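Local coordinates for protein heterodimeric restriction endonuclease R.BspD6I small subunit (Bacillus sp., PDB 2P14) that acts as the catalytic subunit of a heterodimeric type IIS restriction endonuclease, working in complex with a site-specific nickase to cleave DNA, at residues D6-V11 and E22-R27; L32-N37 and E150-N155; L76-K81 and L109-D114. One frame throughout, in Å; residues are numbered along the deposited sequence. Where two conformers were deposited one is given.

Contact 1: residues D6-V11 and E22-R27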
loop_
_atom_site.group_PDB
_atom_site.type_symbol
_atom_site.label_atom_id
_atom_site.label_comp_id
_atom_site.label_asym_id
_atom_site.label_seq_id
_atom_site.Cartn_x
_atom_site.Cartn_y
_atom_site.Cartn_z
ATOM N N ASP A 6 -12.657 10.155 -1.441
ATOM C CA ASP A 6 -14.022 10.015 -0.902
ATOM C C ASP A 6 -14.629 8.672 -1.292
ATOM O O ASP A 6 -15.448 8.130 -0.550
ATOM C CB ASP A 6 -14.946 11.148 -1.396
ATOM C CG ASP A 6 -14.548 12.519 -0.879
ATOM O OD1 ASP A 6 -13.826 12.605 0.133
ATOM O OD2 ASP A 6 -14.978 13.510 -1.521
ATOM N N PHE A 7 -14.249 8.152 -2.464
ATOM C CA PHE A 7 -14.827 6.870 -2.911
ATOM C C PHE A 7 -14.465 5.711 -1.974
ATOM O O PHE A 7 -15.191 4.719 -1.889
ATOM C CB PHE A 7 -14.501 6.534 -4.374
ATOM C CG PHE A 7 -15.231 5.302 -4.883
ATOM C CD1 PHE A 7 -16.559 5.378 -5.281
ATOM C CD2 PHE A 7 -14.561 4.087 -4.972
ATOM C CE1 PHE A 7 -17.239 4.232 -5.744
ATOM C CE2 PHE A 7 -15.229 2.931 -5.421
ATOM C CZ PHE A 7 -16.554 3.005 -5.809
ATOM N N TYR A 8 -13.360 5.809 -1.250
ATOM C CA TYR A 8 -13.080 4.767 -0.246
ATOM C C TYR A 8 -14.241 4.520 0.703
ATOM O O TYR A 8 -14.409 3.406 1.193
ATOM C CB TYR A 8 -11.833 5.102 0.583
ATOM C CG TYR A 8 -10.524 4.773 -0.098
ATOM C CD1 TYR A 8 -9.603 5.791 -0.424
ATOM C CD2 TYR A 8 -10.189 3.448 -0.404
ATOM C CE1 TYR A 8 -8.376 5.506 -1.008
ATOM C CE2 TYR A 8 -8.958 3.160 -1.028
ATOM C CZ TYR A 8 -8.068 4.187 -1.315
ATOM O OH TYR A 8 -6.869 3.889 -1.883
ATOM N N GLU A 9 -15.074 5.541 0.931
ATOM C CA GLU A 9 -16.192 5.397 1.872
ATOM C C GLU A 9 -17.399 4.719 1.206
ATOM O O GLU A 9 -18.398 4.426 1.887
ATOM C CB GLU A 9 -16.567 6.765 2.488
ATOM C CG GLU A 9 -15.360 7.517 3.075
ATOM C CD GLU A 9 -14.485 6.628 3.965
ATOM O OE1 GLU A 9 -15.028 5.710 4.625
ATOM O OE2 GLU A 9 -13.235 6.816 3.976
ATOM N N GLU A 10 -17.300 4.454 -0.098
ATOM C CA GLU A 10 -18.362 3.744 -0.851
ATOM C C GLU A 10 -17.961 2.322 -1.225
ATOM O O GLU A 10 -18.790 1.525 -1.622
ATOM C CB GLU A 10 -18.764 4.498 -2.117
ATOM C CG GLU A 10 -19.131 5.948 -1.900
ATOM C CD GLU A 10 -20.243 6.145 -0.848
ATOM O OE1 GLU A 10 -21.223 5.359 -0.837
ATOM O OE2 GLU A 10 -20.134 7.082 -0.033
ATOM N N VAL A 11 -16.689 1.992 -1.068
ATOM C CA VAL A 11 -16.170 0.684 -1.499
ATOM C C VAL A 11 -16.984 -0.473 -0.895
ATOM O O VAL A 11 -17.269 -1.478 -1.568
ATOM C CB VAL A 11 -14.671 0.581 -1.136
ATOM C CG1 VAL A 11 -14.191 -0.880 -1.041
ATOM C CG2 VAL A 11 -13.842 1.385 -2.112
ATOM N N GLU A 22 -8.916 -2.373 -4.199
ATOM C CA GLU A 22 -7.627 -2.373 -4.929
ATOM C C GLU A 22 -7.708 -1.424 -6.126
ATOM O O GLU A 22 -6.784 -0.633 -6.384
ATOM C CB GLU A 22 -7.189 -3.796 -5.335
ATOM C CG GLU A 22 -8.041 -4.493 -6.383
ATOM C CD GLU A 22 -7.646 -5.961 -6.585
ATOM O OE1 GLU A 22 -6.613 -6.390 -6.039
ATOM O OE2 GLU A 22 -8.383 -6.665 -7.324
ATOM N N TRP A 23 -8.845 -1.432 -6.817
ATOM C CA TRP A 23 -9.017 -0.526 -7.942
ATOM C C TRP A 23 -8.936 0.947 -7.551
ATOM O O TRP A 23 -8.274 1.749 -8.239
ATOM C CB TRP A 23 -10.360 -0.815 -8.617
ATOM C CG TRP A 23 -10.758 0.167 -9.690
ATOM C CD1 TRP A 23 -10.248 0.263 -10.953
ATOM C CD2 TRP A 23 -11.756 1.201 -9.582
ATOM N NE1 TRP A 23 -10.889 1.271 -11.652
ATOM C CE2 TRP A 23 -11.814 1.864 -10.839
ATOM C CE3 TRP A 23 -12.640 1.596 -8.563
ATOM C CZ2 TRP A 23 -12.709 2.918 -11.093
ATOM C CZ3 TRP A 23 -13.506 2.647 -8.802
ATOM C CH2 TRP A 23 -13.540 3.299 -10.063
ATOM N N ASN A 24 -9.542 1.300 -6.419
ATOM C CA ASN A 24 -9.558 2.688 -6.024
ATOM C C ASN A 24 -8.143 3.150 -5.654
ATOM O O ASN A 24 -7.750 4.311 -5.935
ATOM C CB ASN A 24 -10.496 2.931 -4.861
ATOM C CG ASN A 24 -10.929 4.377 -4.804
ATOM O OD1 ASN A 24 -11.321 4.949 -5.837
ATOM N ND2 ASN A 24 -10.847 4.989 -3.626
ATOM N N THR A 25 -7.389 2.230 -5.074
ATOM C CA THR A 25 -6.013 2.523 -4.702
ATOM C C THR A 25 -5.148 2.729 -5.978
ATOM O O THR A 25 -4.325 3.646 -6.073
ATOM C CB THR A 25 -5.483 1.420 -3.788
ATOM O OG1 THR A 25 -6.337 1.302 -2.645
ATOM C CG2 THR A 25 -4.055 1.777 -3.336
ATOM N N TYR A 26 -5.313 1.863 -6.969
ATOM C CA TYR A 26 -4.720 2.075 -8.288
ATOM C C TYR A 26 -5.085 3.459 -8.868
ATOM O O TYR A 26 -4.208 4.144 -9.409
ATOM C CB TYR A 26 -5.208 0.935 -9.190
ATOM C CG TYR A 26 -5.160 1.210 -10.675
ATOM C CD1 TYR A 26 -3.978 1.080 -11.407
ATOM C CD2 TYR A 26 -6.322 1.593 -11.344
ATOM C CE1 TYR A 26 -3.954 1.326 -12.789
ATOM C CE2 TYR A 26 -6.306 1.831 -12.711
ATOM C CZ TYR A 26 -5.134 1.719 -13.415
ATOM O OH TYR A 26 -5.181 1.953 -14.779
ATOM N N ARG A 27 -6.348 3.868 -8.759
ATOM C CA ARG A 27 -6.735 5.212 -9.242
ATOM C C ARG A 27 -5.910 6.319 -8.579
ATOM O O ARG A 27 -5.555 7.287 -9.240
ATOM C CB ARG A 27 -8.229 5.481 -9.026
ATOM C CG ARG A 27 -9.151 4.563 -9.848
ATOM C CD ARG A 27 -10.452 5.277 -10.151
ATOM N NE ARG A 27 -11.215 5.507 -8.937
ATOM C CZ ARG A 27 -12.245 6.352 -8.831
ATOM N NH1 ARG A 27 -12.661 7.086 -9.876
ATOM N NH2 ARG A 27 -12.864 6.469 -7.684
#
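Tyr8 lays one face of its ring under the amide of Asn24, whose ND2 stands 3.3 Å above the plane and over the ring centre. At the edge of the same ring, in its plane, lies OG1 of Thr25. Phe7 meets Trp23 in an offset edge-to-face pair: the indole turns its edge toward the phenyl face, the planes are 88° apart, and Phe7 CE2 comes within 3.8 Å of Trp23 CZ3. One face of the indole carries Arg27 CD, and one face of the guanidinium carries Trp23 CH2. At the guanidinium edge lie Phe7 CB, 3.7 Å from Arg27 NH2, and the Asn24 oxygen.

That oxygen is gripped side-on by two donors, Arg27 NH2 at 2.8 Å from Asn24 OD1 and Arg27 NE at 3.2 Å from it, with OD1 nearly in the guanidinium plane. The forked hold of NE and NH2 on one oxygen should limit rotation of the amide and, with the ND2 bond to Ile4 O, keep ND2 turned toward Tyr8. Asparagine suits this place because one small flat group serves as acceptor and donor on its two sides. Chi1 of Tyr8 (-80°) sets CG beside the backbone N; from there the ring extends to helix 17-32, where the phenol OH donates to Thr25 OG1 at 2.7 Å. Thr25 OG1 in turn bonds to Phe21 O, so the hydroxyl of buried Thr25 has a donor and an acceptor. A phenylalanine in place of Tyr8 would probably leave Thr25 OG1 without its phenol donor and remove the polar tie between the segments.

The contact joins the end of helix 2-7 and the residues after it to helix 17-32. Tyr8 also touches Val28 of that helix, Val135 and Phe138 of helix 135-146, and Leu109 of strand 104-110.

Contact 2: residues L32-N37 and E150-N155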
loop_
_atom_site.group_PDB
_atom_site.type_symbol
_atom_site.label_atom_id
_atom_site.label_comp_id
_atom_site.label_asym_id
_atom_site.label_seq_id
_atom_site.Cartn_x
_atom_site.Cartn_y
_atom_site.Cartn_z
ATOM N N LEU A 32 -1.657 10.330 -9.309
ATOM C CA LEU A 32 -0.430 11.000 -8.843
ATOM C C LEU A 32 0.567 11.130 -9.975
ATOM O O LEU A 32 1.323 12.122 -10.053
ATOM C CB LEU A 32 0.184 10.228 -7.678
ATOM C CG LEU A 32 -0.512 10.349 -6.324
ATOM C CD1 LEU A 32 0.095 9.378 -5.343
ATOM C CD2 LEU A 32 -0.481 11.779 -5.780
ATOM N N GLY A 33 0.626 10.105 -10.810
ATOM C CA GLY A 33 1.448 10.079 -12.004
ATOM C C GLY A 33 2.947 9.998 -11.707
ATOM O O GLY A 33 3.351 9.514 -10.642
ATOM N N SER A 34 3.753 10.400 -12.695
ATOM C CA SER A 34 5.213 10.483 -12.497
ATOM C C SER A 34 5.895 9.095 -12.428
ATOM O O SER A 34 7.023 8.996 -11.946
ATOM C CB SER A 34 5.595 11.322 -11.233
ATOM O OG SER A 34 5.100 12.671 -11.222
ATOM N N TYR A 35 5.201 8.049 -12.862
ATOM C CA TYR A 35 5.749 6.689 -12.859
ATOM C C TYR A 35 6.283 6.276 -14.206
ATOM O O TYR A 35 5.895 6.841 -15.234
ATOM C CB TYR A 35 4.674 5.659 -12.459
ATOM C CG TYR A 35 3.373 5.751 -13.228
ATOM C CD1 TYR A 35 3.216 5.118 -14.459
ATOM C CD2 TYR A 35 2.291 6.448 -12.700
ATOM C CE1 TYR A 35 2.008 5.202 -15.162
ATOM C CE2 TYR A 35 1.099 6.546 -13.388
ATOM C CZ TYR A 35 0.966 5.933 -14.606
ATOM O OH TYR A 35 -0.253 6.042 -15.263
ATOM N N LYS A 36 7.172 5.282 -14.204
ATOM C CA LYS A 36 7.605 4.680 -15.468
ATOM C C LYS A 36 6.673 3.554 -15.897
ATOM O O LYS A 36 6.340 3.464 -17.082
ATOM C CB LYS A 36 9.073 4.237 -15.467
ATOM C CG LYS A 36 9.600 3.605 -14.204
ATOM C CD LYS A 36 11.119 3.485 -14.246
ATOM C CE LYS A 36 11.559 2.157 -14.817
ATOM N NZ LYS A 36 13.005 1.948 -14.560
ATOM N N ASN A 37 6.226 2.743 -14.938
ATOM C CA ASN A 37 5.235 1.698 -15.194
ATOM C C ASN A 37 4.262 1.621 -14.030
ATOM O O ASN A 37 4.645 1.843 -12.881
ATOM C CB ASN A 37 5.898 0.324 -15.317
ATOM C CG ASN A 37 7.015 0.276 -16.334
ATOM O OD1 ASN A 37 8.166 -0.037 -15.998
ATOM N ND2 ASN A 37 6.688 0.540 -17.582
ATOM N N GLU A 150 1.332 21.137 -5.061
ATOM C CA GLU A 150 2.721 20.705 -5.263
ATOM C C GLU A 150 2.815 19.578 -6.307
ATOM O O GLU A 150 2.029 18.614 -6.258
ATOM C CB GLU A 150 3.294 20.226 -3.918
ATOM C CG GLU A 150 4.829 20.110 -3.863
ATOM C CD GLU A 150 5.356 19.408 -2.604
ATOM O OE1 GLU A 150 4.572 18.793 -1.836
ATOM O OE2 GLU A 150 6.589 19.449 -2.392
ATOM N N HIS A 151 3.762 19.703 -7.242
ATOM C CA HIS A 151 4.048 18.652 -8.226
ATOM C C HIS A 151 4.354 17.395 -7.450
ATOM O O HIS A 151 4.987 17.455 -6.389
ATOM C CB HIS A 151 5.267 19.024 -9.092
ATOM C CG HIS A 151 5.690 17.949 -10.046
ATOM N ND1 HIS A 151 6.828 17.192 -9.860
ATOM C CD2 HIS A 151 5.108 17.485 -11.179
ATOM C CE1 HIS A 151 6.931 16.312 -10.842
ATOM N NE2 HIS A 151 5.897 16.467 -11.656
ATOM N N PHE A 152 3.895 16.252 -7.953
ATOM C CA PHE A 152 4.221 15.018 -7.298
ATOM C C PHE A 152 5.640 14.576 -7.611
ATOM O O PHE A 152 5.967 14.269 -8.768
ATOM C CB PHE A 152 3.208 13.919 -7.646
ATOM C CG PHE A 152 3.571 12.577 -7.072
ATOM C CD1 PHE A 152 3.752 12.432 -5.703
ATOM C CD2 PHE A 152 3.778 11.489 -7.909
ATOM C CE1 PHE A 152 4.126 11.185 -5.173
ATOM C CE2 PHE A 152 4.134 10.272 -7.397
ATOM C CZ PHE A 152 4.293 10.118 -6.027
ATOM N N ASN A 153 6.474 14.534 -6.568
ATOM C CA ASN A 153 7.817 14.028 -6.703
ATOM C C ASN A 153 7.918 12.631 -6.063
ATOM O O ASN A 153 7.909 12.525 -4.840
ATOM C CB ASN A 153 8.789 14.992 -6.018
ATOM C CG ASN A 153 10.238 14.557 -6.136
ATOM O OD1 ASN A 153 10.564 13.534 -6.703
ATOM N ND2 ASN A 153 11.142 15.396 -5.609
ATOM N N PRO A 154 8.025 11.567 -6.878
ATOM C CA PRO A 154 8.124 10.212 -6.307
ATOM C C PRO A 154 9.255 10.095 -5.270
ATOM O O PRO A 154 9.128 9.332 -4.309
ATOM C CB PRO A 154 8.438 9.341 -7.526
ATOM C CG PRO A 154 7.824 10.104 -8.697
ATOM C CD PRO A 154 8.117 11.552 -8.349
ATOM N N ASN A 155 10.342 10.856 -5.429
ATOM C CA ASN A 155 11.429 10.771 -4.468
ATOM C C ASN A 155 11.068 11.281 -3.075
ATOM O O ASN A 155 11.622 10.800 -2.082
ATOM C CB ASN A 155 12.670 11.483 -5.004
ATOM C CG ASN A 155 13.055 10.990 -6.375
ATOM O OD1 ASN A 155 13.107 11.763 -7.359
ATOM N ND2 ASN A 155 13.318 9.694 -6.470
#
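Phe152 CB lies 3.5 Å from Leu32 O, at the end of helix 17-32. Chi1 (175°) puts CG anti to the backbone N, and the ring beyond it has Leu32 CB over one face, 4.1 Å from the ring centroid and 22° off its normal, a CH-pi contact. CD2 faces two carbonyl oxygens, 3.3 Å from Leu32 O and 3.4 Å from Gly33 O, and CE2 is also close to Gly33 O, which lies at the ring edge in its plane. The weakly positive ring hydrogens suit such an edge-on oxygen. On the opposite face, Pro154 N stands over the centre.

Phenylalanine thus meets two helix ends. Gly33 leaves the helical conformation with a positive phi that favours glycine, and the chain then runs on to a classic beta bulge, where Lys36 and Asn37 both face Glu64 as the outer strand 37-40 begins. On the other side, Asn153 is the N-cap of helix 154-165, and its OD1 accepts from Asn155 N at 3.0 Å.

Ser34, modelled in two conformers, places CB 3.6 Å from Pro154 CG, a snug fit for a small residue. In one of them, OG lies 3.1 Å from Phe152 O, a possible but unsettled hydrogen bond. Tyr65 touches both Phe152 and Pro154.

Contact 3: residues L76-K81 and L109-D114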
loop_
_atom_site.group_PDB
_atom_site.type_symbol
_atom_site.label_atom_id
_atom_site.label_comp_id
_atom_site.label_asym_id
_atom_site.label_seq_id
_atom_site.Cartn_x
_atom_site.Cartn_y
_atom_site.Cartn_z
ATOM N N LEU A 76 -9.135 -5.607 2.909
ATOM C CA LEU A 76 -10.201 -5.192 3.808
ATOM C C LEU A 76 -10.296 -6.089 5.055
ATOM O O LEU A 76 -11.098 -5.824 5.972
ATOM C CB LEU A 76 -11.542 -5.161 3.076
ATOM C CG LEU A 76 -11.668 -4.098 1.984
ATOM C CD1 LEU A 76 -12.983 -4.261 1.207
ATOM C CD2 LEU A 76 -11.558 -2.691 2.563
ATOM N N THR A 77 -9.437 -7.108 5.100
ATOM C CA THR A 77 -9.390 -8.031 6.252
ATOM C C THR A 77 -8.802 -7.359 7.484
ATOM O O THR A 77 -7.773 -6.654 7.401
ATOM C CB THR A 77 -8.570 -9.269 5.880
ATOM O OG1 THR A 77 -9.157 -9.846 4.716
ATOM C CG2 THR A 77 -8.577 -10.329 6.995
ATOM N N ILE A 78 -9.458 -7.586 8.624
ATOM C CA ILE A 78 -8.979 -7.019 9.882
ATOM C C ILE A 78 -8.734 -8.107 10.929
ATOM O O ILE A 78 -9.191 -9.234 10.781
ATOM C CB ILE A 78 -9.955 -5.948 10.455
ATOM C CG1 ILE A 78 -11.326 -6.570 10.806
ATOM C CG2 ILE A 78 -10.039 -4.729 9.501
ATOM C CD1 ILE A 78 -12.175 -5.694 11.737
ATOM N N GLY A 79 -8.015 -7.747 11.981
ATOM C CA GLY A 79 -7.753 -8.679 13.079
ATOM C C GLY A 79 -6.707 -9.728 12.723
ATOM O O GLY A 79 -5.910 -9.535 11.798
ATOM N N GLU A 80 -6.676 -10.825 13.484
ATOM C CA GLU A 80 -5.695 -11.883 13.212
ATOM C C GLU A 80 -5.824 -12.510 11.822
ATOM O O GLU A 80 -4.830 -13.010 11.306
ATOM C CB GLU A 80 -5.711 -12.963 14.300
ATOM C CG GLU A 80 -4.543 -12.887 15.313
ATOM C CD GLU A 80 -3.527 -14.014 15.140
ATOM O OE1 GLU A 80 -3.929 -15.202 15.222
ATOM O OE2 GLU A 80 -2.325 -13.721 14.929
ATOM N N LYS A 81 -7.010 -12.458 11.215
ATOM C CA LYS A 81 -7.178 -12.923 9.836
ATOM C C LYS A 81 -6.336 -12.088 8.860
ATOM O O LYS A 81 -5.988 -12.563 7.775
ATOM C CB LYS A 81 -8.639 -12.934 9.408
ATOM C CG LYS A 81 -9.470 -14.032 10.075
ATOM C CD LYS A 81 -10.931 -13.609 10.123
ATOM C CE LYS A 81 -11.670 -13.983 8.869
ATOM N NZ LYS A 81 -12.082 -15.420 8.894
ATOM N N LEU A 109 -2.131 -1.523 2.541
ATOM C CA LEU A 109 -3.247 -0.625 2.846
ATOM C C LEU A 109 -4.381 -1.454 3.401
ATOM O O LEU A 109 -4.863 -2.363 2.708
ATOM C CB LEU A 109 -3.734 0.075 1.571
ATOM C CG LEU A 109 -4.833 1.117 1.788
ATOM C CD1 LEU A 109 -4.273 2.285 2.590
ATOM C CD2 LEU A 109 -5.324 1.658 0.466
ATOM N N GLY A 110 -4.802 -1.126 4.626
ATOM C CA GLY A 110 -5.908 -1.809 5.265
ATOM C C GLY A 110 -6.857 -0.833 5.939
ATOM O O GLY A 110 -6.568 0.355 5.965
ATOM N N LYS A 111 -7.995 -1.319 6.428
ATOM C CA LYS A 111 -8.895 -0.451 7.232
ATOM C C LYS A 111 -8.298 -0.171 8.601
ATOM O O LYS A 111 -8.403 0.930 9.156
ATOM C CB LYS A 111 -10.264 -1.114 7.417
ATOM C CG LYS A 111 -11.051 -1.203 6.121
ATOM C CD LYS A 111 -12.524 -1.451 6.407
ATOM C CE LYS A 111 -12.762 -2.765 7.123
ATOM N NZ LYS A 111 -14.224 -2.972 7.355
ATOM N N SER A 112 -7.654 -1.205 9.132
ATOM C CA SER A 112 -6.963 -1.103 10.404
ATOM C C SER A 112 -5.835 -2.106 10.348
ATOM O O SER A 112 -5.944 -3.133 9.682
ATOM C CB SER A 112 -7.912 -1.406 11.558
ATOM O OG SER A 112 -8.511 -2.668 11.370
ATOM N N ILE A 113 -4.730 -1.783 11.032
ATOM C CA ILE A 113 -3.532 -2.634 10.958
ATOM C C ILE A 113 -3.461 -3.499 12.207
ATOM O O ILE A 113 -3.424 -2.970 13.337
ATOM C CB ILE A 113 -2.228 -1.787 10.815
ATOM C CG1 ILE A 113 -2.342 -0.834 9.619
ATOM C CG2 ILE A 113 -0.995 -2.726 10.707
ATOM C CD1 ILE A 113 -2.639 -1.554 8.288
ATOM N N ASP A 114 -3.460 -4.814 12.010
ATOM C CA ASP A 114 -3.430 -5.745 13.140
ATOM C C ASP A 114 -2.000 -5.838 13.687
ATOM O O ASP A 114 -1.033 -5.872 12.926
ATOM C CB ASP A 114 -3.945 -7.100 12.674
ATOM C CG ASP A 114 -3.765 -8.178 13.707
ATOM O OD1 ASP A 114 -4.547 -8.175 14.668
ATOM O OD2 ASP A 114 -2.840 -9.004 13.538
HETATM O O HOH W 1 -8.039 -4.083 6.416
HETATM O O HOH W 2 -6.871 -5.206 11.761
#
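Gly79 and Asp114 bring their CA atoms within 5.2 Å where two loops run side by side in the same direction, only 14° apart, yet no direct hydrogen bond joins them. Water fills that role. One molecule donates to Thr77 O and accepts from Lys111 N, with both oxygen-to-partner distances 2.8 Å; a second accepts from Gly79 N at 2.8 Å and, in one of the two conformers of Ser112, bonds its OG.

The long apolar part of Lys111 lies obliquely across Leu76 and Ile78. Its CG is 3.9 Å from Leu76 CD2, and a bend at chi3 (-62°) turns CE to within 3.7 Å of Leu76 O and 4.1 Å of Ile78 CG2. Lysine suits this exposed place because its methylenes cover the neighbouring aliphatic groups while NZ is carried on to a salt bridge with Glu12.

The two loops follow the parallel strands of a beta-alpha-beta unit: residues 76-81 lead from strand 69-75 into helix 80-98. Residues 109-114 leave strand 104-110 for helix 115-121. Such a unit within a mixed sheet is consistent with the core of the PD-(D/E)XK nuclease clan.

Gly79 has a positive phi, which favours glycine. Asp114 CG, anti to the backbone N (chi1 172°), lies 3.2 Å from Gly79 O, and Asp114 OD1 is 3.3 Å from Gly79 C. Gly79 O and OD1 are both acceptors and do not bond. Aspartate is apt here as an N-cap: OD2 takes Phe117 N, at the start of helix 115-121. Gln82, in the first turn of helix 80-98, ties the two loops again by bonding Thr77 O, Ser112 O and Asp114 N.

Overall arrangement
From the N terminus, contact 1 closes first, a short loop of ten residues that folds the end of helix 2-7 and the residues after it back onto helix 17-32. The same helix then runs out into contact 2, whose closure with the start of helix 154-165 spans more than a hundred residues, including nearly all of the five-stranded sheet. Contact 3 is nested inside that loop and ties the loops that leave the two parallel strands of one beta-alpha-beta unit. Contacts 1 and 3 touch through Leu109, which packs on Tyr8 and Thr25, and through Val11 against Leu76. Contact 2 stands apart, its centre about 28 Å from that of contact 3, on the opposite side of the chain's centre.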